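Local coordinates for LRR receptor-like serine/threonine-protein kinase RGI3 (Arabidopsis thaliana, PDB 5HZ0) that acts as a cell-surface receptor for RGF peptide hormones, which maintain the root stem cell niche, and pairs with SERK co-receptors once the peptide is bound, at residues 555-567 with 577-589. The protein carries 5 engineered substitutions. Residues are numbered along the deposited sequence; the frame is centred on the assembly and turned at random.
Sequences VGEIPSRFSDLKN and QLTGNLNVLTDLQ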
loop_
_atom_site.group_PDB
_atom_site.type_symbol
_atom_site.label_atom_id
_atom_site.label_comp_id
_atom_site.label_asym_id
_atom_site.label_seq_id
_atom_site.Cartn_x
_atom_site.Cartn_y
_atom_site.Cartn_z
ATOM N N VAL A 555 45.613 12.614 2.188
ATOM C CA VAL A 555 46.624 13.300 2.997
ATOM C C VAL A 555 46.263 14.766 3.181
ATOM O O VAL A 555 45.203 15.225 2.740
ATOM C CB VAL A 555 48.027 13.233 2.365
ATOM C CG1 VAL A 555 48.543 11.796 2.318
ATOM C CG2 VAL A 555 48.027 13.873 0.979
ATOM N N GLY A 556 47.157 15.504 3.826
ATOM C CA GLY A 556 46.916 16.900 4.125
ATOM C C GLY A 556 45.989 17.047 5.314
ATOM O O GLY A 556 45.861 16.131 6.130
ATOM N N GLU A 557 45.327 18.193 5.404
ATOM C CA GLU A 557 44.481 18.505 6.546
ATOM C C GLU A 557 43.018 18.592 6.146
ATOM O O GLU A 557 42.693 18.792 4.974
ATOM C CB GLU A 557 44.925 19.825 7.204
ATOM C CG GLU A 557 46.328 19.773 7.803
ATOM C CD GLU A 557 46.738 21.072 8.477
ATOM O OE1 GLU A 557 46.072 22.106 8.250
ATOM O OE2 GLU A 557 47.731 21.056 9.237
ATOM N N ILE A 558 42.138 18.411 7.117
ATOM C CA ILE A 558 40.724 18.647 6.892
ATOM C C ILE A 558 40.537 20.090 6.442
ATOM O O ILE A 558 40.870 21.013 7.164
ATOM C CB ILE A 558 39.898 18.371 8.166
ATOM C CG1 ILE A 558 39.882 16.870 8.469
ATOM C CG2 ILE A 558 38.483 18.860 8.001
ATOM C CD1 ILE A 558 39.167 16.519 9.736
ATOM N N PRO A 559 40.022 20.282 5.223
ATOM C CA PRO A 559 39.839 21.629 4.665
ATOM C C PRO A 559 38.978 22.538 5.549
ATOM O O PRO A 559 37.968 22.090 6.100
ATOM C CB PRO A 559 39.147 21.364 3.323
ATOM C CG PRO A 559 38.640 19.954 3.413
ATOM C CD PRO A 559 39.592 19.230 4.286
ATOM N N SER A 560 39.388 23.800 5.678
ATOM C CA SER A 560 38.690 24.769 6.516
ATOM C C SER A 560 37.238 24.938 6.090
ATOM O O SER A 560 36.347 25.154 6.923
ATOM C CB SER A 560 39.423 26.120 6.516
ATOM O OG SER A 560 39.387 26.750 5.242
ATOM N N ARG A 561 36.990 24.794 4.796
ATOM C CA ARG A 561 35.625 24.884 4.282
ATOM C C ARG A 561 34.688 23.871 4.944
ATOM O O ARG A 561 33.476 24.056 4.932
ATOM C CB ARG A 561 35.602 24.712 2.764
ATOM C CG ARG A 561 34.295 25.145 2.114
ATOM C CD ARG A 561 34.231 26.655 1.960
ATOM N NE ARG A 561 35.364 27.144 1.179
ATOM C CZ ARG A 561 35.305 28.164 0.327
ATOM N NH1 ARG A 561 34.166 28.814 0.136
ATOM N NH2 ARG A 561 36.390 28.533 -0.340
ATOM N N PHE A 562 35.251 22.815 5.533
ATOM C CA PHE A 562 34.456 21.793 6.215
ATOM C C PHE A 562 33.634 22.351 7.368
ATOM O O PHE A 562 32.690 21.706 7.831
ATOM C CB PHE A 562 35.337 20.646 6.713
ATOM C CG PHE A 562 35.353 19.442 5.803
ATOM C CD1 PHE A 562 35.321 19.593 4.420
ATOM C CD2 PHE A 562 35.427 18.159 6.331
ATOM C CE1 PHE A 562 35.352 18.484 3.581
ATOM C CE2 PHE A 562 35.458 17.050 5.509
ATOM C CZ PHE A 562 35.421 17.208 4.130
ATOM N N SER A 563 33.984 23.548 7.838
ATOM C CA SER A 563 33.195 24.174 8.895
ATOM C C SER A 563 31.808 24.564 8.383
ATOM O O SER A 563 30.884 24.789 9.162
ATOM C CB SER A 563 33.919 25.393 9.470
ATOM O OG SER A 563 34.246 26.317 8.449
ATOM N N ASP A 564 31.675 24.623 7.062
ATOM C CA ASP A 564 30.436 25.014 6.415
ATOM C C ASP A 564 29.431 23.878 6.262
ATOM O O ASP A 564 28.292 24.120 5.844
ATOM C CB ASP A 564 30.718 25.624 5.041
ATOM C CG ASP A 564 31.102 27.083 5.122
ATOM O OD1 ASP A 564 30.651 27.762 6.071
ATOM O OD2 ASP A 564 31.844 27.548 4.230
ATOM N N LEU A 565 29.799 22.646 6.603
ATOM C CA LEU A 565 28.787 21.619 6.445
ATOM C C LEU A 565 28.075 21.621 7.769
ATOM O O LEU A 565 28.407 20.855 8.669
ATOM C CB LEU A 565 29.447 20.255 6.211
ATOM C CG LEU A 565 30.329 20.177 4.958
ATOM C CD1 LEU A 565 31.298 18.999 5.015
ATOM C CD2 LEU A 565 29.465 20.116 3.719
ATOM N N LYS A 566 26.994 22.388 7.817
ATOM C CA LYS A 566 26.352 22.708 9.077
ATOM C C LYS A 566 25.268 21.696 9.314
ATOM O O LYS A 566 24.734 21.597 10.415
ATOM C CB LYS A 566 25.737 24.107 9.024
ATOM C CG LYS A 566 26.157 25.020 10.151
ATOM C CD LYS A 566 27.651 25.308 10.057
ATOM C CE LYS A 566 28.268 25.657 11.434
ATOM N NZ LYS A 566 29.778 25.557 11.485
ATOM N N ASN A 567 24.934 20.957 8.262
ATOM C CA ASN A 567 23.911 19.922 8.350
ATOM C C ASN A 567 24.396 18.475 8.477
ATOM O O ASN A 567 23.582 17.565 8.675
ATOM C CB ASN A 567 22.944 20.052 7.176
ATOM C CG ASN A 567 21.949 21.172 7.373
ATOM O OD1 ASN A 567 21.222 21.207 8.365
ATOM N ND2 ASN A 567 21.927 22.105 6.439
ATOM N N GLN A 577 45.620 9.116 5.731
ATOM C CA GLN A 577 46.855 9.789 6.153
ATOM C C GLN A 577 46.690 11.227 6.650
ATOM O O GLN A 577 47.645 11.991 6.653
ATOM C CB GLN A 577 47.966 9.644 5.120
ATOM C CG GLN A 577 48.526 8.235 5.068
ATOM C CD GLN A 577 49.071 7.891 3.701
ATOM O OE1 GLN A 577 48.439 7.161 2.936
ATOM N NE2 GLN A 577 50.248 8.426 3.380
ATOM N N LEU A 578 45.458 11.618 6.941
ATOM C CA LEU A 578 45.130 12.985 7.352
ATOM C C LEU A 578 45.954 13.534 8.540
ATOM O O LEU A 578 46.256 12.809 9.498
ATOM C CB LEU A 578 43.624 13.071 7.658
ATOM C CG LEU A 578 42.653 13.305 6.480
ATOM C CD1 LEU A 578 43.073 12.523 5.297
ATOM C CD2 LEU A 578 41.187 13.004 6.819
ATOM N N THR A 579 46.316 14.818 8.469
ATOM C CA THR A 579 47.093 15.471 9.541
ATOM C C THR A 579 46.499 16.784 10.029
ATOM O O THR A 579 45.436 17.225 9.565
ATOM C CB THR A 579 48.569 15.790 9.142
ATOM O OG1 THR A 579 48.607 16.509 7.897
ATOM C CG2 THR A 579 49.419 14.526 9.049
ATOM N N GLY A 580 47.217 17.409 10.963
ATOM C CA GLY A 580 46.790 18.653 11.567
ATOM C C GLY A 580 45.798 18.347 12.656
ATOM O O GLY A 580 45.707 17.214 13.098
ATOM N N ASN A 581 45.056 19.356 13.091
ATOM C CA ASN A 581 44.081 19.175 14.152
ATOM C C ASN A 581 42.635 19.211 13.675
ATOM O O ASN A 581 42.370 19.267 12.481
ATOM C CB ASN A 581 44.322 20.160 15.298
ATOM C CG ASN A 581 44.061 21.599 14.906
ATOM O OD1 ASN A 581 42.920 21.982 14.673
ATOM N ND2 ASN A 581 45.116 22.412 14.866
ATOM N N LEU A 582 41.705 19.117 14.616
ATOM C CA LEU A 582 40.276 19.069 14.304
ATOM C C LEU A 582 39.500 20.372 14.463
ATOM O O LEU A 582 38.278 20.362 14.382
ATOM C CB LEU A 582 39.594 17.939 15.078
ATOM C CG LEU A 582 40.250 16.587 14.792
ATOM C CD1 LEU A 582 39.602 15.490 15.607
ATOM C CD2 LEU A 582 40.218 16.256 13.282
ATOM N N ASN A 583 40.193 21.472 14.739
ATOM C CA ASN A 583 39.534 22.726 15.128
ATOM C C ASN A 583 38.411 23.176 14.211
ATOM O O ASN A 583 37.411 23.731 14.667
ATOM C CB ASN A 583 40.562 23.849 15.328
ATOM C CG ASN A 583 41.485 23.582 16.516
ATOM O OD1 ASN A 583 41.168 22.764 17.391
ATOM N ND2 ASN A 583 42.632 24.258 16.545
ATOM N N VAL A 584 38.572 22.906 12.921
ATOM C CA VAL A 584 37.572 23.234 11.917
ATOM C C VAL A 584 36.231 22.523 12.185
ATOM O O VAL A 584 35.169 23.015 11.810
ATOM C CB VAL A 584 38.111 22.908 10.510
ATOM C CG1 VAL A 584 38.615 21.484 10.468
ATOM C CG2 VAL A 584 37.050 23.146 9.439
ATOM N N LEU A 585 36.279 21.388 12.872
ATOM C CA LEU A 585 35.063 20.626 13.169
ATOM C C LEU A 585 34.301 21.072 14.429
ATOM O O LEU A 585 33.146 20.672 14.622
ATOM C CB LEU A 585 35.394 19.134 13.298
ATOM C CG LEU A 585 35.459 18.215 12.076
ATOM C CD1 LEU A 585 35.703 18.982 10.781
ATOM C CD2 LEU A 585 36.545 17.165 12.293
ATOM N N THR A 586 34.933 21.888 15.276
ATOM C CA THR A 586 34.452 22.091 16.658
ATOM C C THR A 586 33.066 22.727 16.797
ATOM O O THR A 586 32.384 22.519 17.799
ATOM C CB THR A 586 35.483 22.842 17.571
ATOM O OG1 THR A 586 35.987 24.005 16.901
ATOM C CG2 THR A 586 36.658 21.928 17.935
ATOM N N ASP A 587 32.653 23.508 15.809
ATOM C CA ASP A 587 31.331 24.135 15.869
ATOM C C ASP A 587 30.177 23.458 15.098
ATOM O O ASP A 587 29.088 24.030 14.995
ATOM C CB ASP A 587 31.408 25.657 15.631
ATOM C CG ASP A 587 31.174 26.063 14.178
ATOM O OD1 ASP A 587 31.284 25.221 13.245
ATOM O OD2 ASP A 587 30.891 27.269 13.982
ATOM N N LEU A 588 30.402 22.272 14.534
ATOM C CA LEU A 588 29.303 21.643 13.824
ATOM C C LEU A 588 28.358 21.028 14.849
ATOM O O LEU A 588 28.631 19.977 15.436
ATOM C CB LEU A 588 29.848 20.566 12.891
ATOM C CG LEU A 588 30.823 21.039 11.811
ATOM C CD1 LEU A 588 31.331 19.883 10.958
ATOM C CD2 LEU A 588 30.148 22.079 10.936
ATOM N N GLN A 589 27.193 21.651 14.976
ATOM C CA GLN A 589 26.275 21.367 16.075
ATOM C C GLN A 589 25.372 20.171 15.800
ATOM O O GLN A 589 24.853 19.539 16.723
ATOM C CB GLN A 589 25.449 22.619 16.416
ATOM C CG GLN A 589 24.510 23.103 15.306
ATOM C CD GLN A 589 25.193 23.953 14.231
ATOM O OE1 GLN A 589 26.421 24.072 14.188
ATOM N NE2 GLN A 589 24.389 24.552 13.360
#
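Ile-558 packs against Leu-582, Val-584 and Leu-585 of the next turn of the chain. Its two branches divide the work: CD1 meets both Leu-582 CD2 and Leu-585 CD2, each at 3.7 Å, while CG2 lies 3.6 Å from Val-584 CG1. The Leu-585 side chain crosses that of Ile-558 at about a right angle. In Val-584 (chi1 52°, measured to CG1) the other methyl, CG2, stands anti to the backbone N and lies against the 3-10 turn 560-564, 3.3 Å from Ser-560 O and beside Phe-562 CB. That carbonyl is already gripped twice, by the N and the OG of Ser-563. The Phe-562 ring leads away from 577-589 and lies between Pro-559 CD and Leu-565 CD1, the latter over its centre. Further along, Leu-588 sets CD2 against the carbonyl oxygens of both Ser-563 and Leu-565. Cutting Leu-588 back to an alanine is likely to open a gap beside these carbonyls and leave the Lys-566 chain without its apolar neighbour. At this edge Lys-566, bent at chi2 (65°), curls back so that NZ bonds Ser-563 O (2.7 Å) and forms a salt bridge with Asp-587, whose position is less sure because it is poorly ordered. At the other end, beyond Ile-558, the backbone takes over: Thr-579 N gives a nearly straight bond to Gly-556 O (2.7 Å, 169° at the hydrogen), and its OG1 adds a weak one. Val-555 CG1 and Gln-577 CB pack alongside there, while Leu-578 N is held by Asn-599 OD1. Both segments are convex-side loops of successive turns near the C-terminal end of the extracellular leucine-rich repeat solenoid: Gly-556 to Pro-559 (G-E-I-P) belong to the plant-type LxGxIP signature, which 578-582 (L-T-G-N-L) repeats without the proline.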